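Local structure of hypothetical protein Atu2684 (2AXO) at residues Gln52-Cys57 with Asp81-Leu86; Ser154-Asp159 with Ser224-Val229; Ser202-Gln207 with Val229-Cys234. The protein is of unknown function, but its thioredoxin-clan family and a CXXC disulfide are consistent with a thiol-disulfide redox role. All blocks are in the same frame, centred on the assembly; numbering follows the deposited sequence.

Interaction 1: residues Gln52-Cys57 with Asp81-Leu86; sequences QGCASC and DYWNYL
C54 meets the indole of W83 through its CB. The CB lies over one face of the ring, 3.6 Å from W83 CE2. It stands almost above the five-membered ring, 3.7 Å from the W83 centroid and 12° off the normal, which makes a CH-pi contact. With chi1 at 157° the sulfur of C54 swings beside the carbonyl carbon. C54 SG sits farther off, 4.8 Å from the centroid of the W83 five-membered ring and 31° off its normal. This is a sulfur-aromatic contact, and the same sulfur is bonded to C57 SG at 2.0 Å. The disulfide closes a CXXC motif, as in the active sites of thioredoxin-like proteins, and a type I turn runs from C54 to C57. G53 O comes obliquely to W83 CE3 at 3.3 Å. The backbones come close here, with G53 CA 5.1 Å from W83 CA.

The backbone side is looser. No direct hydrogen bond joins the two loops there. A water bridges them instead, donating to G53 O at 2.9 Å and to W83 O at 3.0 Å.

W83 NE1 is hydrogen-bonded to T115 OG1, and the indole packs on R110 of the second subunit. Loop 52-57 links strand 45-50 to helix 58-70. Loop 81-86 follows strand 74-79, the parallel neighbour of 45-50, and precedes helix 95-107.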
loop_
_atom_site.group_PDB
_atom_site.type_symbol
_atom_site.label_atom_id
_atom_site.label_comp_id
_atom_site.label_asym_id
_atom_site.label_seq_id
_atom_site.Cartn_x
_atom_site.Cartn_y
_atom_site.Cartn_z
ATOM N N GLN A 52 -2.114 -14.184 2.479
ATOM C CA GLN A 52 -3.080 -15.194 2.858
ATOM C C GLN A 52 -4.423 -14.520 3.128
ATOM O O GLN A 52 -5.466 -15.170 3.107
ATOM C CB GLN A 52 -2.612 -15.975 4.086
ATOM C CG GLN A 52 -2.920 -15.334 5.418
ATOM C CD GLN A 52 -2.969 -16.356 6.538
ATOM O OE1 GLN A 52 -3.921 -17.134 6.649
ATOM N NE2 GLN A 52 -1.933 -16.373 7.362
ATOM N N GLY A 53 -4.392 -13.211 3.365
ATOM C CA GLY A 53 -5.621 -12.470 3.618
ATOM C C GLY A 53 -6.346 -12.066 2.344
ATOM O O GLY A 53 -7.456 -11.525 2.385
ATOM N N CYS A 54 -5.702 -12.320 1.208
ATOM C CA CYS A 54 -6.247 -12.012 -0.113
ATOM C C CYS A 54 -6.956 -13.248 -0.678
ATOM O O CYS A 54 -6.313 -14.227 -1.065
ATOM C CB CYS A 54 -5.100 -11.565 -1.032
ATOM S SG CYS A 54 -5.354 -11.750 -2.824
ATOM N N ALA A 55 -8.284 -13.192 -0.730
ATOM C CA ALA A 55 -9.096 -14.310 -1.210
ATOM C C ALA A 55 -8.899 -14.720 -2.667
ATOM O O ALA A 55 -9.104 -15.878 -3.011
ATOM C CB ALA A 55 -10.575 -14.019 -0.952
ATOM N N SER A 56 -8.506 -13.783 -3.523
ATOM C CA SER A 56 -8.308 -14.105 -4.931
ATOM C C SER A 56 -6.863 -14.466 -5.241
ATOM O O SER A 56 -6.485 -14.582 -6.401
ATOM C CB SER A 56 -8.732 -12.922 -5.805
ATOM O OG SER A 56 -8.025 -11.748 -5.437
ATOM N N CYS A 57 -6.055 -14.654 -4.205
ATOM C CA CYS A 57 -4.652 -14.977 -4.403
ATOM C C CYS A 57 -4.297 -16.458 -4.541
ATOM O O CYS A 57 -3.377 -16.801 -5.284
ATOM C CB CYS A 57 -3.818 -14.351 -3.283
ATOM S SG CYS A 57 -3.588 -12.552 -3.454
ATOM N N ASP A 81 1.577 -6.578 3.332
ATOM C CA ASP A 81 0.939 -6.374 4.626
ATOM C C ASP A 81 -0.420 -5.691 4.596
ATOM O O ASP A 81 -1.094 -5.613 5.622
ATOM C CB ASP A 81 1.878 -5.588 5.554
ATOM C CG ASP A 81 2.088 -4.155 5.100
ATOM O OD1 ASP A 81 1.639 -3.795 3.990
ATOM O OD2 ASP A 81 2.711 -3.381 5.856
ATOM N N TYR A 82 -0.852 -5.219 3.432
ATOM C CA TYR A 82 -2.125 -4.523 3.393
ATOM C C TYR A 82 -3.395 -5.370 3.397
ATOM O O TYR A 82 -4.472 -4.891 3.048
ATOM C CB TYR A 82 -2.141 -3.516 2.237
ATOM C CG TYR A 82 -1.802 -4.044 0.863
ATOM C CD1 TYR A 82 -2.713 -4.814 0.146
ATOM C CD2 TYR A 82 -0.613 -3.677 0.238
ATOM C CE1 TYR A 82 -2.456 -5.192 -1.171
ATOM C CE2 TYR A 82 -0.341 -4.049 -1.071
ATOM C CZ TYR A 82 -1.266 -4.799 -1.773
ATOM O OH TYR A 82 -1.024 -5.118 -3.086
ATOM N N TRP A 83 -3.268 -6.626 3.812
ATOM C CA TRP A 83 -4.418 -7.515 3.902
ATOM C C TRP A 83 -4.593 -7.959 5.344
ATOM O O TRP A 83 -5.465 -8.768 5.659
ATOM C CB TRP A 83 -4.247 -8.739 3.000
ATOM C CG TRP A 83 -4.526 -8.451 1.570
ATOM C CD1 TRP A 83 -3.609 -8.272 0.571
ATOM C CD2 TRP A 83 -5.813 -8.286 0.970
ATOM N NE1 TRP A 83 -4.248 -8.007 -0.613
ATOM C CE2 TRP A 83 -5.602 -8.011 -0.398
ATOM C CE3 TRP A 83 -7.126 -8.342 1.456
ATOM C CZ2 TRP A 83 -6.659 -7.797 -1.294
ATOM C CZ3 TRP A 83 -8.179 -8.127 0.566
ATOM C CH2 TRP A 83 -7.936 -7.858 -0.792
ATOM N N ASN A 84 -3.753 -7.422 6.219
ATOM C CA ASN A 84 -3.824 -7.755 7.634
ATOM C C ASN A 84 -4.806 -6.812 8.308
ATOM O O ASN A 84 -4.906 -5.641 7.943
ATOM C CB ASN A 84 -2.450 -7.616 8.297
ATOM C CG ASN A 84 -1.365 -8.382 7.567
ATOM O OD1 ASN A 84 -1.565 -9.522 7.149
ATOM N ND2 ASN A 84 -0.203 -7.759 7.418
ATOM N N TYR A 85 -5.534 -7.328 9.289
ATOM C CA TYR A 85 -6.497 -6.518 10.019
ATOM C C TYR A 85 -6.484 -6.844 11.506
ATOM O O TYR A 85 -6.498 -5.941 12.341
ATOM C CB TYR A 85 -7.897 -6.709 9.427
ATOM C CG TYR A 85 -8.327 -8.148 9.274
ATOM C CD1 TYR A 85 -9.124 -8.765 10.237
ATOM C CD2 TYR A 85 -7.959 -8.887 8.151
ATOM C CE1 TYR A 85 -9.552 -10.081 10.085
ATOM C CE2 TYR A 85 -8.378 -10.205 7.986
ATOM C CZ TYR A 85 -9.176 -10.794 8.955
ATOM O OH TYR A 85 -9.615 -12.088 8.792
ATOM N N LEU A 86 -6.448 -8.131 11.836
ATOM C CA LEU A 86 -6.413 -8.561 13.233
ATOM C C LEU A 86 -6.440 -10.080 13.380
ATOM O O LEU A 86 -5.797 -10.635 14.271
ATOM C CB LEU A 86 -7.572 -7.925 14.019
ATOM C CG LEU A 86 -8.991 -7.957 13.439
ATOM C CD1 LEU A 86 -9.590 -9.343 13.587
ATOM C CD2 LEU A 86 -9.852 -6.933 14.172
HETATM O O HOH W 1 -8.053 -10.094 4.783
#

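Interaction 2: residues Ser154-Asp159 with Ser224-Val229; sequences SKFAGD and SVVAKV
F156, at the end of its strand, is the first residue of 154-159 to reach helix 223-229. Its CB does not point at the helix, but chi1 of -71° sets CG anti to the carbonyl carbon, and the ring extends to V226 and V229. CE1 of F156 lies 3.9 Å from V226 CG1. CZ, the far end of the ring, goes deeper and touches V229 CG1 at 3.6 Å. Both methyls meet the ring obliquely. The valines are three residues apart, a little under one helical turn, so both present a methyl to the same ring.

The chain then reverses. G158 has phi 87° and psi -88°. D159 N gives a weak bond to A157 O, 3.1 Å away, so A157-D159 forms a classic gamma turn. This brings the backbone back to the helix at D159. There D159 O touches V226 CG2 at 3.4 Å, while the D159 side chain starts away from the helix. V226 thus meets the chain both before the turn and at its end, with CG1 on the phenyl ring and CG2 on the D159 carbonyl.

The contact is van der Waals packing, without a hydrogen bond between the segments. K230, just past the helix, makes a cation-pi contact with F156. V161 of strand 161-165 touches both F156 and V226. L256 of strand 247-257 packs on F156 and V229, so the helix is packed between the edge hairpin and the neighbouring four-stranded sheet.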
loop_
_atom_site.group_PDB
_atom_site.type_symbol
_atom_site.label_atom_id
_atom_site.label_comp_id
_atom_site.label_asym_id
_atom_site.label_seq_id
_atom_site.Cartn_x
_atom_site.Cartn_y
_atom_site.Cartn_z
ATOM N N SER A 154 25.556 -19.095 -8.024
ATOM C CA SER A 154 25.637 -18.991 -6.574
ATOM C C SER A 154 25.871 -20.366 -5.970
ATOM O O SER A 154 25.379 -21.375 -6.475
ATOM C CB SER A 154 24.348 -18.385 -6.015
ATOM O OG SER A 154 23.212 -19.120 -6.451
ATOM N N LYS A 155 26.632 -20.402 -4.883
ATOM C CA LYS A 155 26.931 -21.658 -4.221
ATOM C C LYS A 155 27.490 -21.389 -2.838
ATOM O O LYS A 155 27.891 -20.269 -2.529
ATOM C CB LYS A 155 27.970 -22.439 -5.025
ATOM C CG LYS A 155 29.266 -21.658 -5.216
ATOM C CD LYS A 155 30.375 -22.497 -5.844
ATOM C CE LYS A 155 30.875 -23.564 -4.885
ATOM N NZ LYS A 155 32.060 -24.281 -5.432
ATOM N N PHE A 156 27.514 -22.434 -2.020
ATOM C CA PHE A 156 28.051 -22.366 -0.670
ATOM C C PHE A 156 29.530 -22.706 -0.749
ATOM O O PHE A 156 29.905 -23.731 -1.326
ATOM C CB PHE A 156 27.369 -23.392 0.235
ATOM C CG PHE A 156 25.952 -23.058 0.578
ATOM C CD1 PHE A 156 25.663 -22.015 1.450
ATOM C CD2 PHE A 156 24.902 -23.806 0.052
ATOM C CE1 PHE A 156 24.348 -21.723 1.799
ATOM C CE2 PHE A 156 23.584 -23.525 0.392
ATOM C CZ PHE A 156 23.305 -22.483 1.267
ATOM N N ALA A 157 30.363 -21.842 -0.177
ATOM C CA ALA A 157 31.807 -22.042 -0.158
ATOM C C ALA A 157 32.210 -22.527 1.231
ATOM O O ALA A 157 33.106 -21.965 1.867
ATOM C CB ALA A 157 32.518 -20.739 -0.484
ATOM N N GLY A 158 31.542 -23.575 1.696
ATOM C CA GLY A 158 31.829 -24.113 3.012
ATOM C C GLY A 158 31.014 -23.394 4.071
ATOM O O GLY A 158 29.909 -23.816 4.415
ATOM N N ASP A 159 31.559 -22.296 4.584
ATOM C CA ASP A 159 30.882 -21.507 5.605
ATOM C C ASP A 159 30.604 -20.099 5.083
ATOM O O ASP A 159 30.384 -19.164 5.856
ATOM C CB ASP A 159 31.747 -21.436 6.866
ATOM C CG ASP A 159 33.146 -20.923 6.584
ATOM O OD1 ASP A 159 33.978 -20.909 7.517
ATOM O OD2 ASP A 159 33.415 -20.532 5.428
ATOM N N SER A 224 26.869 -15.564 8.473
ATOM C CA SER A 224 25.552 -15.050 8.841
ATOM C C SER A 224 24.585 -15.196 7.668
ATOM O O SER A 224 23.384 -15.401 7.856
ATOM C CB SER A 224 25.653 -13.578 9.247
ATOM O OG SER A 224 26.255 -12.814 8.218
ATOM N N VAL A 225 25.112 -15.087 6.454
ATOM C CA VAL A 225 24.287 -15.221 5.263
ATOM C C VAL A 225 24.003 -16.696 5.009
ATOM O O VAL A 225 22.884 -17.070 4.665
ATOM C CB VAL A 225 24.979 -14.602 4.033
ATOM C CG1 VAL A 225 24.156 -14.866 2.777
ATOM C CG2 VAL A 225 25.139 -13.102 4.240
ATOM N N VAL A 226 25.019 -17.531 5.185
ATOM C CA VAL A 226 24.853 -18.962 4.994
ATOM C C VAL A 226 23.684 -19.447 5.844
ATOM O O VAL A 226 22.822 -20.185 5.368
ATOM C CB VAL A 226 26.127 -19.732 5.411
ATOM C CG1 VAL A 226 25.881 -21.230 5.334
ATOM C CG2 VAL A 226 27.292 -19.337 4.516
ATOM N N ALA A 227 23.655 -19.019 7.103
ATOM C CA ALA A 227 22.591 -19.409 8.017
ATOM C C ALA A 227 21.219 -19.003 7.485
ATOM O O ALA A 227 20.256 -19.756 7.602
ATOM C CB ALA A 227 22.826 -18.783 9.394
ATOM N N LYS A 228 21.128 -17.813 6.899
ATOM C CA LYS A 228 19.852 -17.352 6.365
ATOM C C LYS A 228 19.418 -18.159 5.149
ATOM O O LYS A 228 18.258 -18.546 5.043
ATOM C CB LYS A 228 19.919 -15.862 6.010
ATOM C CG LYS A 228 20.223 -14.975 7.204
ATOM C CD LYS A 228 19.704 -13.566 7.021
ATOM C CE LYS A 228 20.357 -12.849 5.863
ATOM N NZ LYS A 228 19.699 -11.523 5.672
ATOM N N VAL A 229 20.339 -18.420 4.227
ATOM C CA VAL A 229 19.977 -19.195 3.049
ATOM C C VAL A 229 19.512 -20.588 3.480
ATOM O O VAL A 229 18.585 -21.150 2.898
ATOM C CB VAL A 229 21.167 -19.329 2.064
ATOM C CG1 VAL A 229 20.725 -20.067 0.815
ATOM C CG2 VAL A 229 21.708 -17.945 1.700
#

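Interaction 3: residues Ser202-Gln207 with Val229-Cys234; sequences SVYDVQ and VKKGGC
A cation-pi contact between Y204 and K231 joins strand 196-212 to the turn before strand 232-241, at the surface of the sheet. Y204 lies on strand 196-212. K231 lies in the turn that leads from helix 223-229 into strand 232-241. The ammonium of K231 stands over one face of the phenol ring. NZ is 4.3 Å from the centroid of the Y204 ring and 27° off its normal. It is displaced toward the hydroxyl end, with Y204 CE2 3.9 Å from K231 NZ.

The aliphatic part of the lysine also takes part. K231 CD lies 3.7 Å from Y204 OH, and K231 CB is 3.9 Å from the same Y204 OH. The lysine chain starts past the hydroxyl and then bends at chi3 (62°), which carries NZ back over the ring. The Y204 ring probably steadies this charge, whose residue is otherwise exposed. Y204 reaches it from chi1 62°, with CG between the backbone N and the carbonyl carbon.

The lysine is set by a type I turn from V229 to G232, closed by a bond from G232 N to V229 O at 2.9 Å. This turn ends the helix. G232 then takes a positive phi as the chain enters the next strand, and G233 continues it. No hydrogen bond runs directly between 202-207 and 229-234.

Strand 172-186 separates the two strands in the sheet. Y178 on it makes backbone hydrogen bonds with both Y204 and D205, consistent with a beta bulge, and Y204 packs on Y178. On its other side, strand 196-212 meets strand 74-79, where V203 has a backbone hydrogen bond with S77.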
loop_
_atom_site.group_PDB
_atom_site.type_symbol
_atom_site.label_atom_id
_atom_site.label_comp_id
_atom_site.label_asym_id
_atom_site.label_seq_id
_atom_site.Cartn_x
_atom_site.Cartn_y
_atom_site.Cartn_z
ATOM N N SER A 202 8.570 -17.803 0.081
ATOM C CA SER A 202 8.103 -16.599 0.758
ATOM C C SER A 202 9.301 -15.778 1.233
ATOM O O SER A 202 10.033 -16.180 2.143
ATOM C CB SER A 202 7.219 -16.970 1.955
ATOM O OG SER A 202 6.039 -17.630 1.539
ATOM N N VAL A 203 9.494 -14.624 0.601
ATOM C CA VAL A 203 10.605 -13.736 0.926
ATOM C C VAL A 203 10.421 -13.029 2.269
ATOM O O VAL A 203 9.376 -12.433 2.526
ATOM C CB VAL A 203 10.777 -12.685 -0.190
ATOM C CG1 VAL A 203 11.903 -11.719 0.152
ATOM C CG2 VAL A 203 11.067 -13.388 -1.515
ATOM N N TYR A 204 11.440 -13.098 3.121
ATOM C CA TYR A 204 11.368 -12.446 4.424
ATOM C C TYR A 204 12.421 -11.362 4.611
ATOM O O TYR A 204 12.429 -10.665 5.626
ATOM C CB TYR A 204 11.489 -13.468 5.553
ATOM C CG TYR A 204 12.796 -14.217 5.586
ATOM C CD1 TYR A 204 12.933 -15.445 4.940
ATOM C CD2 TYR A 204 13.889 -13.713 6.285
ATOM C CE1 TYR A 204 14.127 -16.157 4.996
ATOM C CE2 TYR A 204 15.088 -14.412 6.344
ATOM C CZ TYR A 204 15.200 -15.636 5.702
ATOM O OH TYR A 204 16.378 -16.340 5.783
ATOM N N ASP A 205 13.325 -11.233 3.644
ATOM C CA ASP A 205 14.352 -10.202 3.703
ATOM C C ASP A 205 14.995 -10.020 2.340
ATOM O O ASP A 205 15.246 -10.987 1.624
ATOM C CB ASP A 205 15.428 -10.537 4.744
ATOM C CG ASP A 205 16.404 -9.388 4.956
ATOM O OD1 ASP A 205 15.943 -8.228 5.036
ATOM O OD2 ASP A 205 17.629 -9.636 5.046
ATOM N N VAL A 206 15.247 -8.763 1.989
ATOM C CA VAL A 206 15.859 -8.413 0.711
ATOM C C VAL A 206 16.985 -7.424 0.997
ATOM O O VAL A 206 16.790 -6.465 1.740
ATOM C CB VAL A 206 14.838 -7.723 -0.231
ATOM C CG1 VAL A 206 15.506 -7.365 -1.549
ATOM C CG2 VAL A 206 13.633 -8.631 -0.463
ATOM N N GLN A 207 18.160 -7.652 0.420
ATOM C CA GLN A 207 19.282 -6.747 0.640
ATOM C C GLN A 207 20.202 -6.664 -0.564
ATOM O O GLN A 207 20.353 -7.624 -1.327
ATOM C CB GLN A 207 20.091 -7.177 1.867
ATOM C CG GLN A 207 20.658 -8.578 1.779
ATOM C CD GLN A 207 21.400 -8.987 3.040
ATOM O OE1 GLN A 207 20.919 -8.772 4.153
ATOM N NE2 GLN A 207 22.562 -9.599 2.869
ATOM N N VAL A 229 20.339 -18.420 4.227
ATOM C CA VAL A 229 19.977 -19.195 3.049
ATOM C C VAL A 229 19.512 -20.588 3.480
ATOM O O VAL A 229 18.585 -21.150 2.898
ATOM C CB VAL A 229 21.167 -19.329 2.064
ATOM C CG1 VAL A 229 20.725 -20.067 0.815
ATOM C CG2 VAL A 229 21.708 -17.945 1.700
ATOM N N LYS A 230 20.147 -21.135 4.516
ATOM C CA LYS A 230 19.798 -22.457 5.022
ATOM C C LYS A 230 18.375 -22.553 5.563
ATOM O O LYS A 230 17.846 -23.649 5.728
ATOM C CB LYS A 230 20.799 -22.876 6.104
ATOM C CG LYS A 230 22.149 -23.296 5.562
ATOM C CD LYS A 230 22.037 -24.593 4.778
ATOM C CE LYS A 230 23.379 -24.996 4.188
ATOM N NZ LYS A 230 23.280 -26.281 3.437
ATOM N N LYS A 231 17.757 -21.408 5.850
ATOM C CA LYS A 231 16.385 -21.393 6.356
ATOM C C LYS A 231 15.409 -21.686 5.220
ATOM O O LYS A 231 14.213 -21.867 5.442
ATOM C CB LYS A 231 16.044 -20.028 6.972
ATOM C CG LYS A 231 16.657 -19.778 8.344
ATOM C CD LYS A 231 16.375 -18.357 8.835
ATOM C CE LYS A 231 14.884 -18.084 8.995
ATOM N NZ LYS A 231 14.638 -16.694 9.477
ATOM N N GLY A 232 15.933 -21.727 4.000
ATOM C CA GLY A 232 15.107 -21.989 2.836
ATOM C C GLY A 232 15.985 -21.833 1.616
ATOM O O GLY A 232 16.517 -22.808 1.086
ATOM N N GLY A 233 16.152 -20.595 1.174
ATOM C CA GLY A 233 16.998 -20.344 0.030
ATOM C C GLY A 233 17.079 -18.862 -0.230
ATOM O O GLY A 233 16.621 -18.048 0.573
ATOM N N CYS A 234 17.674 -18.507 -1.359
ATOM C CA CYS A 234 17.772 -17.111 -1.719
ATOM C C CYS A 234 17.821 -17.032 -3.230
ATOM O O CYS A 234 18.130 -18.014 -3.911
ATOM C CB CYS A 234 19.023 -16.467 -1.097
ATOM S SG CYS A 234 20.612 -16.874 -1.859
#

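Overall arrangement
Interactions 2 and 3 adjoin, with centres 11 Å apart, and share V229. Helix 223-229 carries the second half of interaction 2 and runs into the turn of interaction 3. A salt bridge ties them: K228 NZ is 2.9 Å from D205 OD2. F156 CZ also packs on K230 CE at 3.9 Å. Interaction 1 stands apart, around the CXXC disulfide at the thioredoxin-like end. Its centre is 21 Å from that of interaction 3, with nearest atoms about 9 Å apart. From interaction 2 the nearest-atom gap is about 19 Å. Strand 74-79, which leads to loop 81-86, also packs on V203 and so connects the two regions.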